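Local coordinates for iron-regulated outer membrane protein (Neisseria meningitidis, PDB 4B7O) that probably takes iron, as iron-siderophore complexes, across the meningococcal outer membrane as a TonB-dependent transporter, at residues A[72-75]-A[76-80]; A[545-549]-A[550-554]. One frame throughout, in Å; residues are numbered along the deposited sequence.

Interaction 1: residues A[72-75]-A[76-80]; sequences VTLQ and QKDES
K77 and D78 bond back to T73 and L74 around a short helix of the plug domain, the domain that fills the barrel of a TonB-dependent transporter. T73 holds the N-cap position. The helix begins at L74, where strand 67-73 ends, and a type I beta turn from K77 to S80 follows.

Backbone bonds set the shape. K77 N gives its hydrogen to T73 O at 2.8 Å, and D78 N gives its own to L74 O at 3.0 Å. Both are i to i+4 bonds, and both are fairly straight. Within the turn, S80 N bonds to K77 O at 3.0 Å.

Side-chain packing lies on two sides. The Q76 chain crosses T73 at about a right angle, with T73 CG2 3.7 Å from Q76 CB. Beyond CG the Q76 chain is extended (chi2 158°), which carries its amide back over the start of the helix. There V72 CG2 lies 4.0 Å from Q76 OE1. The K77 chain starts anti to its own nitrogen and then bends at chi3 and chi4. Its end thus passes obliquely over the methyl of L74, with K77 CE 3.5 Å from L74 CD1. K77 NZ is hydrogen-bonded to P141 O and, weakly, to V144 O.

The acidic side chains D78 and E79 face the barrel. D78 OD1 forms a salt bridge with R188, while the E79 carboxylate is shared between R646, at OE1, and K698, at OE2. These pairs tie the turn after the helix to the barrel, and the positive partners would probably favour ionised carboxylates.

One weak polar contact remains at the N-terminal end: T73 N points to Q76 OE1 at 3.5 Å, with a bent N-H...O angle of 136°.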
loop_
_atom_site.group_PDB
_atom_site.type_symbol
_atom_site.label_atom_id
_atom_site.label_comp_id
_atom_site.label_asym_id
_atom_site.label_seq_id
_atom_site.Cartn_x
_atom_site.Cartn_y
_atom_site.Cartn_z
ATOM N N VAL A 72 2.098 8.897 10.586
ATOM C CA VAL A 72 3.431 8.992 11.072
ATOM C C VAL A 72 4.150 10.132 10.399
ATOM O O VAL A 72 3.939 10.440 9.251
ATOM C CB VAL A 72 4.158 7.610 11.040
ATOM C CG1 VAL A 72 4.175 7.036 9.645
ATOM C CG2 VAL A 72 5.567 7.684 11.659
ATOM N N THR A 73 5.002 10.755 11.175
ATOM C CA THR A 73 5.639 11.984 10.823
ATOM C C THR A 73 7.131 11.712 10.970
ATOM O O THR A 73 7.523 10.749 11.651
ATOM C CB THR A 73 5.126 13.072 11.800
ATOM O OG1 THR A 73 4.892 14.285 11.103
ATOM C CG2 THR A 73 6.047 13.297 12.965
ATOM N N LEU A 74 7.951 12.542 10.322
ATOM C CA LEU A 74 9.378 12.311 10.255
ATOM C C LEU A 74 9.985 12.437 11.623
ATOM O O LEU A 74 10.785 11.600 12.025
ATOM C CB LEU A 74 10.072 13.248 9.264
ATOM C CG LEU A 74 11.548 12.908 8.962
ATOM C CD1 LEU A 74 11.723 11.494 8.433
ATOM C CD2 LEU A 74 12.175 13.876 7.970
ATOM N N GLN A 75 9.569 13.445 12.368
ATOM C CA GLN A 75 10.077 13.571 13.697
ATOM C C GLN A 75 9.681 12.330 14.534
ATOM O O GLN A 75 10.445 11.919 15.388
ATOM C CB GLN A 75 9.694 14.924 14.314
ATOM C CG GLN A 75 8.379 14.963 15.082
ATOM C CD GLN A 75 8.508 14.482 16.525
ATOM O OE1 GLN A 75 9.521 14.740 17.203
ATOM N NE2 GLN A 75 7.478 13.773 17.005
ATOM N N GLN A 76 8.545 11.694 14.247
ATOM C CA GLN A 76 8.196 10.444 14.934
ATOM C C GLN A 76 8.967 9.239 14.495
ATOM O O GLN A 76 9.348 8.415 15.311
ATOM C CB GLN A 76 6.746 10.100 14.748
ATOM C CG GLN A 76 5.882 10.637 15.864
ATOM C CD GLN A 76 4.441 10.761 15.435
ATOM O OE1 GLN A 76 3.995 10.126 14.455
ATOM N NE2 GLN A 76 3.695 11.578 16.165
ATOM N N LYS A 77 9.177 9.116 13.196
ATOM C CA LYS A 77 9.985 8.057 12.645
ATOM C C LYS A 77 11.447 8.086 13.177
ATOM O O LYS A 77 12.031 7.064 13.457
ATOM C CB LYS A 77 9.934 8.206 11.149
ATOM C CG LYS A 77 10.100 6.928 10.382
ATOM C CD LYS A 77 9.496 7.114 9.015
ATOM C CE LYS A 77 9.886 8.457 8.397
ATOM N NZ LYS A 77 11.319 8.459 7.970
ATOM N N ASP A 78 11.990 9.268 13.407
ATOM C CA ASP A 78 13.302 9.383 13.922
ATOM C C ASP A 78 13.399 8.794 15.311
ATOM O O ASP A 78 14.459 8.470 15.764
ATOM C CB ASP A 78 13.709 10.863 13.955
ATOM C CG ASP A 78 14.153 11.380 12.590
ATOM O OD1 ASP A 78 14.289 10.557 11.679
ATOM O OD2 ASP A 78 14.336 12.600 12.408
ATOM N N GLU A 79 12.286 8.651 15.995
ATOM C CA GLU A 79 12.294 8.147 17.371
ATOM C C GLU A 79 12.034 6.690 17.394
ATOM O O GLU A 79 11.945 6.110 18.428
ATOM C CB GLU A 79 11.227 8.877 18.215
ATOM C CG GLU A 79 11.494 10.382 18.252
ATOM C CD GLU A 79 10.535 11.108 19.172
ATOM O OE1 GLU A 79 9.938 10.429 20.027
ATOM O OE2 GLU A 79 10.371 12.348 19.060
ATOM N N SER A 80 11.846 6.093 16.239
ATOM C CA SER A 80 11.458 4.693 16.165
ATOM C C SER A 80 12.592 3.831 15.599
ATOM O O SER A 80 13.548 4.297 14.960
ATOM C CB SER A 80 10.229 4.586 15.272
ATOM O OG SER A 80 9.972 3.272 14.809
#

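Interaction 2: residues A[545-549]-A[550-554]; sequences NYNDG and TFAAN
Y546 and A553 form the hydrogen-bonded pair of a beta hairpin, in which strands 535-547 and 551-567 of the barrel run antiparallel. Y546 N donates to A553 O at 2.8 Å, and A553 N answers to Y546 O at 2.9 Å. N547 and A552 form the next pair, a non-hydrogen-bonded one. Beyond it, D548 N reaches F551 O at 3.0 Å, nearly straight at 172°.

The D548 carboxylate organises the turn. Its CG sits between the backbone N and the carbonyl carbon (chi1 66°), which turns OD1 in toward the chain ahead. D548 OD1 takes two backbone hydrogens, from T550 N at 2.6 Å and from F551 N at 2.8 Å. D548 OD2 accepts from Y546 OH at 2.7 Å, in the plane of the tyrosine ring. Both oxygens thus have donors, and the tyrosine is pinned to the turn. N547 OD1 accepts from G549 N, which makes an Asx turn. G549 has a positive phi of 78°, a backbone conformation suited to glycine.

N545 OD1 is taken by G64 N of the plug. The Y546 ring also meets W498 edge-to-face. The Y546 and F551 side chains cross at about a right angle; Y546 CE2 lies near the plane of the F551 ring, at its edge, 3.8 Å from F551 CD2.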
loop_
_atom_site.group_PDB
_atom_site.type_symbol
_atom_site.label_atom_id
_atom_site.label_comp_id
_atom_site.label_asym_id
_atom_site.label_seq_id
_atom_site.Cartn_x
_atom_site.Cartn_y
_atom_site.Cartn_z
ATOM N N ASN A 545 -15.353 12.541 15.893
ATOM C CA ASN A 545 -13.988 12.778 16.389
ATOM C C ASN A 545 -14.183 13.638 17.574
ATOM O O ASN A 545 -14.984 14.553 17.537
ATOM C CB ASN A 545 -13.154 13.531 15.350
ATOM C CG ASN A 545 -13.001 12.739 14.054
ATOM O OD1 ASN A 545 -13.906 12.710 13.205
ATOM N ND2 ASN A 545 -11.872 12.022 13.924
ATOM N N TYR A 546 -13.469 13.342 18.634
ATOM C CA TYR A 546 -13.496 14.154 19.797
ATOM C C TYR A 546 -12.092 14.509 20.161
ATOM O O TYR A 546 -11.232 13.660 20.124
ATOM C CB TYR A 546 -14.178 13.409 20.963
ATOM C CG TYR A 546 -14.057 14.180 22.268
ATOM C CD1 TYR A 546 -14.980 15.165 22.632
ATOM C CD2 TYR A 546 -12.956 14.009 23.071
ATOM C CE1 TYR A 546 -14.822 15.886 23.798
ATOM C CE2 TYR A 546 -12.796 14.731 24.216
ATOM C CZ TYR A 546 -13.743 15.646 24.592
ATOM O OH TYR A 546 -13.493 16.329 25.768
ATOM N N ASN A 547 -11.854 15.752 20.578
ATOM C CA ASN A 547 -10.511 16.171 21.048
ATOM C C ASN A 547 -10.541 17.402 21.969
ATOM O O ASN A 547 -10.973 18.472 21.538
ATOM C CB ASN A 547 -9.606 16.486 19.842
ATOM C CG ASN A 547 -8.164 16.816 20.255
ATOM O OD1 ASN A 547 -7.718 16.479 21.331
ATOM N ND2 ASN A 547 -7.458 17.517 19.402
ATOM N N ASP A 548 -10.070 17.284 23.199
ATOM C CA ASP A 548 -10.039 18.453 24.088
ATOM C C ASP A 548 -8.602 18.800 24.468
ATOM O O ASP A 548 -8.344 19.443 25.481
ATOM C CB ASP A 548 -10.881 18.189 25.343
ATOM C CG ASP A 548 -10.288 17.104 26.193
ATOM O OD1 ASP A 548 -9.057 16.972 26.147
ATOM O OD2 ASP A 548 -11.033 16.383 26.889
ATOM N N GLY A 549 -7.657 18.353 23.657
ATOM C CA GLY A 549 -6.264 18.578 23.941
ATOM C C GLY A 549 -5.640 17.680 24.997
ATOM O O GLY A 549 -4.454 17.697 25.136
ATOM N N THR A 550 -6.447 16.915 25.730
ATOM C CA THR A 550 -6.003 15.937 26.713
ATOM C C THR A 550 -6.512 14.558 26.305
ATOM O O THR A 550 -5.745 13.593 26.138
ATOM C CB THR A 550 -6.608 16.238 28.102
ATOM O OG1 THR A 550 -5.798 17.225 28.747
ATOM C CG2 THR A 550 -6.631 14.995 29.004
ATOM N N PHE A 551 -7.823 14.452 26.181
ATOM C CA PHE A 551 -8.436 13.211 25.807
ATOM C C PHE A 551 -8.844 13.408 24.367
ATOM O O PHE A 551 -9.217 14.520 23.981
ATOM C CB PHE A 551 -9.604 12.884 26.736
ATOM C CG PHE A 551 -10.265 11.573 26.434
ATOM C CD1 PHE A 551 -9.613 10.363 26.679
ATOM C CD2 PHE A 551 -11.530 11.525 25.883
ATOM C CE1 PHE A 551 -10.208 9.125 26.358
ATOM C CE2 PHE A 551 -12.140 10.284 25.567
ATOM C CZ PHE A 551 -11.474 9.083 25.794
ATOM N N ALA A 552 -8.655 12.367 23.557
ATOM C CA ALA A 552 -9.098 12.343 22.161
ATOM C C ALA A 552 -9.757 10.978 21.843
ATOM O O ALA A 552 -9.426 9.952 22.454
ATOM C CB ALA A 552 -7.919 12.591 21.221
ATOM N N ALA A 553 -10.690 10.955 20.899
ATOM C CA ALA A 553 -11.283 9.685 20.513
ATOM C C ALA A 553 -11.806 9.820 19.103
ATOM O O ALA A 553 -11.946 10.934 18.609
ATOM C CB ALA A 553 -12.384 9.200 21.504
ATOM N N ASN A 554 -12.072 8.695 18.452
ATOM C CA ASN A 554 -12.739 8.739 17.169
ATOM C C ASN A 554 -13.263 7.359 16.870
ATOM O O ASN A 554 -12.802 6.394 17.475
ATOM C CB ASN A 554 -11.790 9.218 16.075
ATOM C CG ASN A 554 -10.502 8.467 16.094
ATOM O OD1 ASN A 554 -10.414 7.398 15.531
ATOM N ND2 ASN A 554 -9.487 9.026 16.755
#

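Overall arrangement
Interaction 1 comes first along the chain, in the plug; interaction 2 follows much later, in the barrel. Their centres are 22 Å apart. The nearest atoms are about 13 Å apart, so the two do not touch. They share no strand or helix. Interaction 1 lies at the end of strand 67-73, an outermost strand of the four-stranded plug sheet. Interaction 2 is a turn between neighbouring barrel strands, at the surface. Each contact reaches across to the other domain through polar side chains. Together they mark two separate places where plug and barrel are joined in this apoprotein.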